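Local coordinates for protein alpha-glucosidase (Pseudoalteromonas sp. K8, PDB 5HQA) that hydrolyses alpha-glucosides as a calcium-containing, chloride-activated enzyme of glycoside hydrolase family 97, at residues F174-Q177 with D178-I182; G234-A237 with V238-V241; L249-P252 with N253-G256; F337-A340 with A341-Y345; P449-I452 with T453-G456. All blocks are in the same frame, centred on the assembly; numbering follows the deposited sequence. Where two conformers were deposited one is given.

How the contacts relate
Contacts 1 and 2 hold adjoining elements: hairpin strand 181-187 pairs with the end of strand 224-234, His181 N lying 2.8 Å from Gly234 O in a probable hydrogen bond, and His181 also packs on Ala237 and Leu240 of helix 237-241. Contacts 3 and 5 also meet, Asn253 OD1 lying 3.2 Å from Pro449 CD. Contact 5 is the fully buried one, where a cation-pi pair is followed directly by a glutamate that binds calcium; contact 3 is a surface contact resting on charged ends and water. Contacts 1, 2 and 4 are mixed, with apolar groups inward and polar turns outward. Contact 4 caps a barrel helix, its centre about 26 Å from that of contact 5.

Contact 1: F174-Q177 with D178-I182; sequences FKNQ and DGVHI
Phe174 and Ile182 form the tight end of this hairpin. Their backbones make an antiparallel hydrogen-bonded pair, with Ile182 N 2.8 Å from Phe174 O and Phe174 N 2.9 Å from Ile182 O. CB of Ile182 stands over the phenyl face, offset toward the rim, while its CG2 lies 3.6 Å from Phe174 CZ. Phe174 carries CG between its backbone N and carbonyl carbon (chi1 58°), which swings the ring across the neighbouring strand. On the other face of the sheet, Lys175 CB sits above the middle of the His181 imidazole, 3.9 Å from its centroid. The rotation of that imidazole is restrained by a bond from His181 ND1 to Gly179 O, 2.9 Å.

The turn is looser. Asn176 to Gly179 make a type I turn closed by a G1 bulge, as Asn176 N donates to Val180 O at 3.0 Å and Gly179 has a phi of 87°. Asn176 OD1 accepts from Val180 N at 3.2 Å, and a water bridges Asn176 ND2 to Asp178 OD2. The exposed Gln177 side chain extends away from the turn.

Strands 141-144 and 224-234 flank the hairpin within its sheet; Val32 of strand 30-42 packs against Ile182, and helix 237-241 against His181.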
# COMPACT_ATOMS: atom_id res chain seq x y z
N PHE A 174 -4.24 13.50 -9.04
CA PHE A 174 -5.03 14.26 -10.00
C PHE A 174 -4.10 14.77 -11.10
O PHE A 174 -2.88 14.66 -11.01
CB PHE A 174 -5.79 15.40 -9.31
CG PHE A 174 -4.89 16.36 -8.57
CD1 PHE A 174 -4.52 16.12 -7.25
CD2 PHE A 174 -4.42 17.51 -9.20
CE1 PHE A 174 -3.69 17.01 -6.57
CE2 PHE A 174 -3.59 18.40 -8.53
CZ PHE A 174 -3.23 18.15 -7.22
N LYS A 175 -4.69 15.30 -12.17
CA LYS A 175 -3.91 15.95 -13.21
C LYS A 175 -4.52 17.31 -13.51
O LYS A 175 -5.73 17.51 -13.38
CB LYS A 175 -3.85 15.12 -14.50
CG LYS A 175 -5.17 14.95 -15.20
CD LYS A 175 -5.00 14.28 -16.56
CE LYS A 175 -6.35 14.11 -17.25
NZ LYS A 175 -6.23 13.44 -18.58
N ASN A 176 -3.67 18.26 -13.89
CA ASN A 176 -4.20 19.55 -14.29
C ASN A 176 -4.39 19.56 -15.81
O ASN A 176 -4.10 18.58 -16.50
CB ASN A 176 -3.34 20.70 -13.76
CG ASN A 176 -1.96 20.81 -14.41
OD1 ASN A 176 -1.72 20.27 -15.49
ND2 ASN A 176 -1.06 21.54 -13.75
N GLN A 177 -4.90 20.67 -16.33
CA GLN A 177 -5.25 20.69 -17.74
C GLN A 177 -4.03 20.62 -18.64
O GLN A 177 -4.15 20.15 -19.78
CB GLN A 177 -6.07 21.94 -18.06
CG GLN A 177 -6.93 21.78 -19.31
CD GLN A 177 -7.74 23.02 -19.62
OE1 GLN A 177 -7.22 24.14 -19.55
NE2 GLN A 177 -9.02 22.83 -19.94
N ASP A 178 -2.86 21.05 -18.16
CA ASP A 178 -1.60 20.86 -18.86
C ASP A 178 -1.19 19.40 -18.97
O ASP A 178 -0.22 19.09 -19.67
CB ASP A 178 -0.47 21.63 -18.16
CG ASP A 178 -0.60 23.14 -18.29
OD1 ASP A 178 -1.25 23.60 -19.26
OD2 ASP A 178 -0.05 23.87 -17.44
N GLY A 179 -1.87 18.49 -18.28
CA GLY A 179 -1.47 17.10 -18.25
C GLY A 179 -0.45 16.76 -17.18
O GLY A 179 -0.03 15.60 -17.10
N VAL A 180 -0.05 17.73 -16.36
CA VAL A 180 0.84 17.45 -15.25
C VAL A 180 0.10 16.62 -14.21
O VAL A 180 -1.00 16.99 -13.77
CB VAL A 180 1.36 18.76 -14.64
CG1 VAL A 180 2.22 18.47 -13.40
CG2 VAL A 180 2.12 19.56 -15.69
N HIS A 181 0.70 15.50 -13.80
CA HIS A 181 0.11 14.66 -12.76
C HIS A 181 0.71 14.99 -11.41
O HIS A 181 1.92 15.19 -11.29
CB HIS A 181 0.32 13.18 -13.07
CG HIS A 181 -0.54 12.68 -14.18
ND1 HIS A 181 -0.48 13.20 -15.46
CD2 HIS A 181 -1.50 11.72 -14.21
CE1 HIS A 181 -1.36 12.57 -16.23
NE2 HIS A 181 -1.98 11.66 -15.49
N ILE A 182 -0.14 15.02 -10.39
CA ILE A 182 0.27 15.38 -9.04
C ILE A 182 -0.38 14.39 -8.08
O ILE A 182 -1.52 13.97 -8.29
CB ILE A 182 -0.14 16.83 -8.70
CG1 ILE A 182 0.53 17.80 -9.68
CG2 ILE A 182 0.20 17.17 -7.25
CD1 ILE A 182 0.12 19.25 -9.50
O HOH W 1 1.14 23.20 -15.26

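Contact 2: G234-A237 with V238-V241; sequences GEKA and VDLV
Asp239 OD2 is gripped by three donors: Lys236 N at 3.1 Å and two waters. The amide comes from well above the carboxylate plane, 50° out of it, with an N-H...O angle of 139°, so the bond is bent. One water lies 3.0 Å from Asp239 OD2 and accepts from Glu235 N; the other, 2.8 Å from Asp239 OD2, also donates to Glu235 OE2. The carboxylate reaches back because CG stands beside the backbone N of Asp239 (chi1 -66°), carrying OD2 over the turn that leaves strand 224-234. Its CB fits close to the bare backbone of Gly234, 4.0 Å from Gly234 CA.

Beneath this polar cluster the chain tightens into helix 237-241. Asp239 N donates to Lys236 O at 2.9 Å and Leu240 N to Ala237 O at 3.0 Å, both spanning three residues and both meeting their acceptors from above the carbonyl plane. The helix turns Ala237 and Leu240 onto His181 of strand 181-187, and Val238 and Val241 onto Ala559 of strand 554-563.

Glu235 OE2 and Asp239 OD2, 4.6 Å apart, are like charges. The shared water bridges them, donating to both, and Glu235 OE1 has a salt bridge to Lys28. Their repulsion is thus probably softened by that lysine and by the donors around Asp239, which would help keep both groups ionised.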
# COMPACT_ATOMS: atom_id res chain seq x y z
N GLY A 234 4.79 15.12 -11.87
CA GLY A 234 5.44 14.60 -13.06
C GLY A 234 4.68 14.92 -14.33
O GLY A 234 3.47 15.17 -14.31
N GLU A 235 5.42 14.92 -15.45
CA GLU A 235 4.79 15.18 -16.74
C GLU A 235 3.86 14.04 -17.15
O GLU A 235 2.93 14.26 -17.93
CB GLU A 235 5.81 15.35 -17.86
CG GLU A 235 7.02 16.14 -17.54
CD GLU A 235 7.95 16.14 -18.72
OE1 GLU A 235 7.87 17.09 -19.52
OE2 GLU A 235 8.71 15.16 -18.88
N LYS A 236 4.14 12.83 -16.69
CA LYS A 236 3.42 11.63 -17.10
C LYS A 236 2.92 10.89 -15.87
O LYS A 236 3.54 10.94 -14.80
CB LYS A 236 4.30 10.68 -17.92
CG LYS A 236 4.87 11.24 -19.18
CD LYS A 236 5.88 10.25 -19.76
CE LYS A 236 6.41 10.73 -21.11
NZ LYS A 236 5.30 10.99 -22.07
N ALA A 237 1.81 10.17 -16.03
CA ALA A 237 1.31 9.36 -14.93
C ALA A 237 2.37 8.40 -14.40
O ALA A 237 2.54 8.27 -13.18
CB ALA A 237 0.06 8.59 -15.38
N VAL A 238 3.14 7.75 -15.28
CA VAL A 238 4.13 6.80 -14.79
C VAL A 238 5.27 7.49 -14.04
O VAL A 238 6.00 6.82 -13.30
CB VAL A 238 4.72 5.92 -15.91
CG1 VAL A 238 3.65 5.01 -16.49
CG2 VAL A 238 5.38 6.77 -17.00
N ASP A 239 5.45 8.80 -14.20
CA ASP A 239 6.47 9.48 -13.41
C ASP A 239 6.11 9.48 -11.93
O ASP A 239 7.00 9.51 -11.08
CB ASP A 239 6.68 10.91 -13.89
CG ASP A 239 7.26 10.98 -15.29
OD1 ASP A 239 7.92 10.00 -15.72
OD2 ASP A 239 7.07 12.01 -15.96
N LEU A 240 4.81 9.44 -11.60
CA LEU A 240 4.42 9.25 -10.21
C LEU A 240 4.82 7.87 -9.72
O LEU A 240 5.32 7.72 -8.60
CB LEU A 240 2.90 9.41 -10.06
CG LEU A 240 2.24 10.71 -10.54
CD1 LEU A 240 0.74 10.65 -10.27
CD2 LEU A 240 2.87 11.88 -9.84
N VAL A 241 4.60 6.85 -10.55
CA VAL A 241 4.85 5.48 -10.15
C VAL A 241 6.34 5.25 -9.90
O VAL A 241 6.73 4.63 -8.90
CB VAL A 241 4.29 4.52 -11.21
CG1 VAL A 241 4.71 3.10 -10.91
CG2 VAL A 241 2.76 4.63 -11.28
O HOH W 2 8.32 14.50 -14.75
O HOH W 3 8.57 12.43 -18.23

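Contact 3: L249-P252 with N253-G256; sequences LNEP and NKLG
The backbone is extended through Glu251 and Pro252 (psi 151° and 157°), then curls after Asn253 so that Lys254 can turn its side chain back toward Glu251. The curl is an Asx turn: Asn253 OD1 accepts from Leu255 N, two residues on, at 2.7 Å. The segment belongs to the connection between helix 245-248 and strand 264-269, the latter part of the parallel sheet of the TIM barrel.

Across the contact, Lys254 bends at its last torsion and brings NZ 3.1 Å from Glu251 OE1. The two side chains slant across each other, and the salt bridge rests on a weak hydrogen bond. Glu251 is modelled in two conformers, so this pairing is doubtful as a permanent link. Lys254 NZ has a second partner in a water at 2.9 Å, which in turn donates to Pro252 O at 2.8 Å; this bridge ties the ammonium to the backbone independently of the glutamate. The backbone also has support from outside, as Thr447 OG1 bonds to Glu251 O and the backbones of Thr447 and Lys254 are hydrogen-bonded.

Asn253 ND2 completes its amide's grip on the curl, donating at 2.9 Å to Gly256 O along a lone pair in the carbonyl plane, with that oxygen in the plane of the Asn253 amide.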
# COMPACT_ATOMS: atom_id res chain seq x y z
N LEU A 249 12.05 9.38 2.22
CA LEU A 249 11.74 10.27 3.33
C LEU A 249 11.64 9.53 4.66
O LEU A 249 11.41 10.17 5.69
CB LEU A 249 10.44 11.02 3.04
CG LEU A 249 10.59 12.05 1.92
CD1 LEU A 249 9.25 12.70 1.66
CD2 LEU A 249 11.63 13.12 2.28
N ASN A 250 11.80 8.21 4.67
CA ASN A 250 11.75 7.46 5.91
C ASN A 250 13.15 7.23 6.49
O ASN A 250 14.16 7.28 5.78
CB ASN A 250 11.05 6.12 5.69
CG ASN A 250 9.55 6.25 5.76
OD1 ASN A 250 8.95 6.06 6.82
ND2 ASN A 250 8.94 6.65 4.64
N GLU A 251 13.18 6.97 7.80
CA GLU A 251 14.44 6.70 8.48
C GLU A 251 15.00 5.35 8.04
O GLU A 251 14.24 4.44 7.69
CB GLU A 251 14.25 6.70 9.99
CG GLU A 251 13.76 8.01 10.58
CD GLU A 251 13.78 8.00 12.10
OE1 GLU A 251 14.87 8.13 12.70
OE2 GLU A 251 12.70 7.84 12.70
N PRO A 252 16.32 5.19 8.06
CA PRO A 252 16.91 3.90 7.70
C PRO A 252 16.50 2.78 8.65
O PRO A 252 16.14 3.01 9.81
CB PRO A 252 18.42 4.16 7.77
CG PRO A 252 18.56 5.64 7.66
CD PRO A 252 17.34 6.22 8.31
N ASN A 253 16.59 1.56 8.14
CA ASN A 253 16.32 0.32 8.87
C ASN A 253 16.82 0.37 10.31
O ASN A 253 18.01 0.60 10.56
CB ASN A 253 16.99 -0.84 8.13
CG ASN A 253 16.92 -2.15 8.91
OD1 ASN A 253 15.98 -2.41 9.66
ND2 ASN A 253 17.93 -2.99 8.72
N LYS A 254 15.91 0.13 11.25
CA LYS A 254 16.23 0.07 12.67
C LYS A 254 16.29 -1.35 13.22
O LYS A 254 16.55 -1.53 14.42
CB LYS A 254 15.22 0.88 13.48
CG LYS A 254 15.30 2.39 13.30
CD LYS A 254 14.29 3.10 14.22
CE LYS A 254 14.15 4.58 13.90
NZ LYS A 254 15.45 5.28 13.85
N LEU A 255 16.07 -2.37 12.39
CA LEU A 255 15.97 -3.75 12.87
C LEU A 255 17.23 -4.57 12.62
O LEU A 255 17.23 -5.77 12.89
CB LEU A 255 14.75 -4.44 12.25
CG LEU A 255 13.40 -3.84 12.63
CD1 LEU A 255 12.27 -4.63 12.00
CD2 LEU A 255 13.23 -3.80 14.15
N GLY A 256 18.30 -3.96 12.11
CA GLY A 256 19.53 -4.70 11.92
C GLY A 256 19.40 -5.75 10.83
O GLY A 256 18.83 -5.51 9.77
O HOH W 4 17.24 4.77 11.68

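Contact 4: F337-A340 with A341-Y345; sequences FDIA and ALTKY
The N-terminus of helix 339-349 is closed by an N-cap and a hydrophobic staple, which bring Asp338 against Ala341 and Phe337 against Leu342. This helix precedes strand 352-358 in the catalytic TIM barrel and packs beside helix 290-303.

Asp338 is the N-cap. With CG opposite its own amide nitrogen (chi1 -174°), the carboxylate folds over the first turn, and OD1 accepts from Ala341 N at 3.1 Å in a nearly straight bond (168° at the hydrogen). The amide approaches from far above the carboxylate plane, 66° out of it; CG of Asp338 rests 3.4 Å from Ala341 CB. The main chain of the same residue starts the helical bonding, as Asp338 O accepts from Leu342 N at 3.0 Å.

In the staple, Leu342 CD1 sits over one face of the Phe337 ring, toward the rim, and comes 3.4 Å from CE2 of Phe337. The side chains cross at about a right angle. Thr293 of helix 290-303 touches both, so the staple also packs against the neighbouring helix.

At the next carbonyl along, Ile339 O is held twice: Thr343 OG1 donates to it at 2.7 Å and Thr343 N at 2.9 Å, from opposite faces of the carbonyl plane.

Thus Asp338 OD1 gives an acceptor to an amide of the first turn, and its negative charge near the positive end of the helix dipole is probably stabilising. The Thr343 hydroxyl meanwhile finds its acceptor within the helix.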
# COMPACT_ATOMS: atom_id res chain seq x y z
N PHE A 337 -7.99 -28.17 14.96
CA PHE A 337 -6.78 -27.55 14.42
C PHE A 337 -5.63 -27.89 15.36
O PHE A 337 -5.49 -27.26 16.42
CB PHE A 337 -6.97 -26.05 14.26
CG PHE A 337 -5.86 -25.38 13.50
CD1 PHE A 337 -4.84 -24.72 14.17
CD2 PHE A 337 -5.83 -25.41 12.12
CE1 PHE A 337 -3.82 -24.10 13.46
CE2 PHE A 337 -4.81 -24.79 11.41
CZ PHE A 337 -3.81 -24.13 12.08
N ASP A 338 -4.81 -28.86 14.98
CA ASP A 338 -3.75 -29.40 15.84
C ASP A 338 -2.45 -28.67 15.50
O ASP A 338 -1.72 -29.07 14.59
CB ASP A 338 -3.64 -30.91 15.63
CG ASP A 338 -2.67 -31.59 16.59
OD1 ASP A 338 -1.79 -30.91 17.16
OD2 ASP A 338 -2.78 -32.82 16.75
N ILE A 339 -2.13 -27.63 16.26
CA ILE A 339 -1.03 -26.76 15.85
C ILE A 339 0.33 -27.43 16.06
O ILE A 339 1.29 -27.14 15.34
CB ILE A 339 -1.13 -25.39 16.56
CG1 ILE A 339 -0.30 -24.34 15.80
CG2 ILE A 339 -0.70 -25.48 18.02
CD1 ILE A 339 -0.51 -22.90 16.26
N ALA A 340 0.43 -28.36 17.03
CA ALA A 340 1.68 -29.09 17.21
C ALA A 340 1.91 -30.06 16.06
O ALA A 340 3.03 -30.18 15.56
CB ALA A 340 1.66 -29.84 18.54
N ALA A 341 0.85 -30.75 15.62
CA ALA A 341 0.96 -31.62 14.45
C ALA A 341 1.33 -30.83 13.21
O ALA A 341 2.18 -31.26 12.42
CB ALA A 341 -0.35 -32.37 14.24
N LEU A 342 0.72 -29.66 13.02
CA LEU A 342 1.02 -28.86 11.83
C LEU A 342 2.41 -28.24 11.91
O LEU A 342 3.05 -28.03 10.87
CB LEU A 342 -0.06 -27.79 11.66
CG LEU A 342 -1.43 -28.39 11.37
CD1 LEU A 342 -2.53 -27.34 11.50
CD2 LEU A 342 -1.45 -29.01 9.98
N THR A 343 2.89 -27.94 13.12
CA THR A 343 4.27 -27.51 13.29
C THR A 343 5.24 -28.58 12.80
O THR A 343 6.20 -28.29 12.08
CB THR A 343 4.54 -27.17 14.76
OG1 THR A 343 3.71 -26.07 15.15
CG2 THR A 343 6.00 -26.79 14.97
N LYS A 344 5.00 -29.83 13.20
CA LYS A 344 5.83 -30.93 12.71
C LYS A 344 5.70 -31.07 11.20
O LYS A 344 6.70 -31.29 10.50
CB LYS A 344 5.45 -32.25 13.39
CG LYS A 344 5.58 -32.23 14.90
CD LYS A 344 5.24 -33.60 15.49
CE LYS A 344 6.48 -34.42 15.73
NZ LYS A 344 7.31 -33.82 16.81
N TYR A 345 4.48 -30.96 10.69
CA TYR A 345 4.28 -31.10 9.25
C TYR A 345 4.96 -29.98 8.48
O TYR A 345 5.43 -30.20 7.36
CB TYR A 345 2.79 -31.17 8.93
CG TYR A 345 2.48 -31.97 7.69
CD1 TYR A 345 2.74 -33.33 7.64
CD2 TYR A 345 1.92 -31.36 6.57
CE1 TYR A 345 2.46 -34.08 6.51
CE2 TYR A 345 1.64 -32.10 5.43
CZ TYR A 345 1.91 -33.46 5.41
OH TYR A 345 1.63 -34.19 4.28

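Contact 5: P449-I452 with T453-G456; sequences PNWI and TREG. With CA (calcium ion), chain C; AC1 (4,6-dideoxy-4-{[(1S,4R,5S,6S)-4,5,6-trihydroxy-3-(hydroxymethyl)cyclohex-2-en-1-yl]amino}-alpha-D-glucopyranose), chain B.
Arg454 lays its guanidinium over one face of the Trp451 indole, a cation-pi contact in which CZ of Arg454 lies 4.1 Å from the centroid of the five-membered ring. The two planes are inclined by 37°, so the guanidinium is tipped rather than stacked flat: NH2 is above the middle of the indole, 3.4 Å from CE2 of Trp451, and NH1 meets CZ2 of Trp451 at 3.5 Å. A bend at chi3 (62°) turns the arginine back along the chain to this position. The groups are further fixed by Trp451 NE1 bonding to Thr435 OG1 and Arg454 NH1 to Ile439 O, while a water at the guanidinium's edge joins Arg454 NH2, 2.9 Å away, to Trp451 O at 2.7 Å.

Trp451 is the centre of an inverse gamma turn leading into strand 451-454, which lies next to strand 432-435 in the parallel sheet of the TIM barrel. Thr453, just before Arg454 in the strand, packs CB 3.1 Å from Ile452 O and bonds through OG1 to Ser525 OG; its amide N is buried with no partner in the model.

Directly after Arg454, Glu455 OE1 binds the calcium ion at 2.3 Å, along with Glu154, Glu437 and Glu461. The inhibitor's O3, N4A and O2B coordinate the same ion, O2B lying 2.9 Å from Glu455 OE1.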
# COMPACT_ATOMS: atom_id res chain seq x y z
N PRO A 449 11.65 -3.32 8.32
CA PRO A 449 11.47 -4.16 7.13
C PRO A 449 10.65 -5.43 7.37
O PRO A 449 10.45 -6.18 6.41
CB PRO A 449 12.91 -4.51 6.73
CG PRO A 449 13.74 -3.37 7.30
CD PRO A 449 13.07 -3.04 8.59
N ASN A 450 10.17 -5.70 8.58
CA ASN A 450 9.25 -6.82 8.74
C ASN A 450 7.80 -6.41 8.50
O ASN A 450 6.91 -7.27 8.53
CB ASN A 450 9.39 -7.45 10.13
CG ASN A 450 8.89 -6.55 11.22
OD1 ASN A 450 9.16 -5.35 11.22
ND2 ASN A 450 8.13 -7.10 12.15
N TRP A 451 7.53 -5.12 8.27
CA TRP A 451 6.19 -4.67 7.90
C TRP A 451 6.07 -4.81 6.39
O TRP A 451 6.25 -3.85 5.63
CB TRP A 451 5.94 -3.24 8.37
CG TRP A 451 4.48 -2.94 8.61
CD1 TRP A 451 3.42 -3.74 8.28
CD2 TRP A 451 3.94 -1.80 9.27
NE1 TRP A 451 2.24 -3.15 8.68
CE2 TRP A 451 2.54 -1.96 9.30
CE3 TRP A 451 4.50 -0.65 9.84
CZ2 TRP A 451 1.69 -1.01 9.87
CZ3 TRP A 451 3.65 0.28 10.42
CH2 TRP A 451 2.26 0.10 10.43
N ILE A 452 5.77 -6.03 5.94
CA ILE A 452 6.06 -6.38 4.55
C ILE A 452 4.97 -5.92 3.59
O ILE A 452 5.27 -5.56 2.45
CB ILE A 452 6.34 -7.89 4.42
CG1 ILE A 452 5.19 -8.71 4.99
CG2 ILE A 452 7.64 -8.23 5.12
CD1 ILE A 452 5.37 -10.20 4.79
N THR A 453 3.71 -5.89 4.01
CA THR A 453 2.65 -5.51 3.09
C THR A 453 1.40 -5.19 3.90
O THR A 453 1.36 -5.34 5.13
CB THR A 453 2.41 -6.62 2.06
OG1 THR A 453 1.64 -6.11 0.96
CG2 THR A 453 1.69 -7.84 2.68
N ARG A 454 0.36 -4.73 3.20
CA ARG A 454 -0.91 -4.42 3.84
C ARG A 454 -1.99 -4.39 2.77
O ARG A 454 -1.71 -4.39 1.57
CB ARG A 454 -0.86 -3.09 4.60
CG ARG A 454 -0.90 -1.85 3.68
CD ARG A 454 -0.39 -0.63 4.44
NE ARG A 454 1.00 -0.83 4.85
CZ ARG A 454 1.53 -0.35 5.97
NH1 ARG A 454 0.79 0.35 6.82
NH2 ARG A 454 2.81 -0.59 6.25
N GLU A 455 -3.24 -4.35 3.23
CA GLU A 455 -4.35 -4.22 2.29
C GLU A 455 -4.67 -2.73 2.12
O GLU A 455 -3.99 -2.04 1.36
CB GLU A 455 -5.55 -5.03 2.78
CG GLU A 455 -6.62 -5.24 1.74
CD GLU A 455 -7.75 -6.12 2.25
OE1 GLU A 455 -8.37 -5.77 3.28
OE2 GLU A 455 -7.99 -7.18 1.64
N GLY A 456 -5.67 -2.20 2.83
CA GLY A 456 -5.89 -0.76 2.77
C GLY A 456 -6.40 -0.23 1.44
O GLY A 456 -6.03 0.88 1.02
CA CA C . -10.45 -6.37 4.05
C1 AC1 B . -15.97 -6.59 5.81
O2 AC1 B . -15.07 -4.45 5.22
C2 AC1 B . -14.71 -5.74 5.75
C4A AC1 B . -10.08 -11.75 5.76
C3 AC1 B . -13.64 -6.39 4.92
O3 AC1 B . -12.49 -5.53 4.82
C4 AC1 B . -13.28 -7.73 5.51
N4A AC1 B . -12.03 -8.32 4.94
C5 AC1 B . -14.52 -8.54 5.16
O5 AC1 B . -15.64 -8.04 6.00
C6 AC1 B . -14.39 -10.02 5.37
C1B AC1 B . -11.04 -8.82 5.96
C2B AC1 B . -9.67 -9.38 5.19
O2B AC1 B . -9.25 -8.36 4.28
C3B AC1 B . -9.88 -10.63 4.59
O3B AC1 B . -8.78 -11.06 3.76
O4 AC1 B . -10.44 -13.00 5.18
C5B AC1 B . -11.08 -11.38 6.73
C7B AC1 B . -11.55 -9.82 6.84
C6B AC1 B . -11.20 -12.27 7.98
O6B AC1 B . -10.10 -12.01 8.80
O HOH W 5 4.58 -2.09 4.47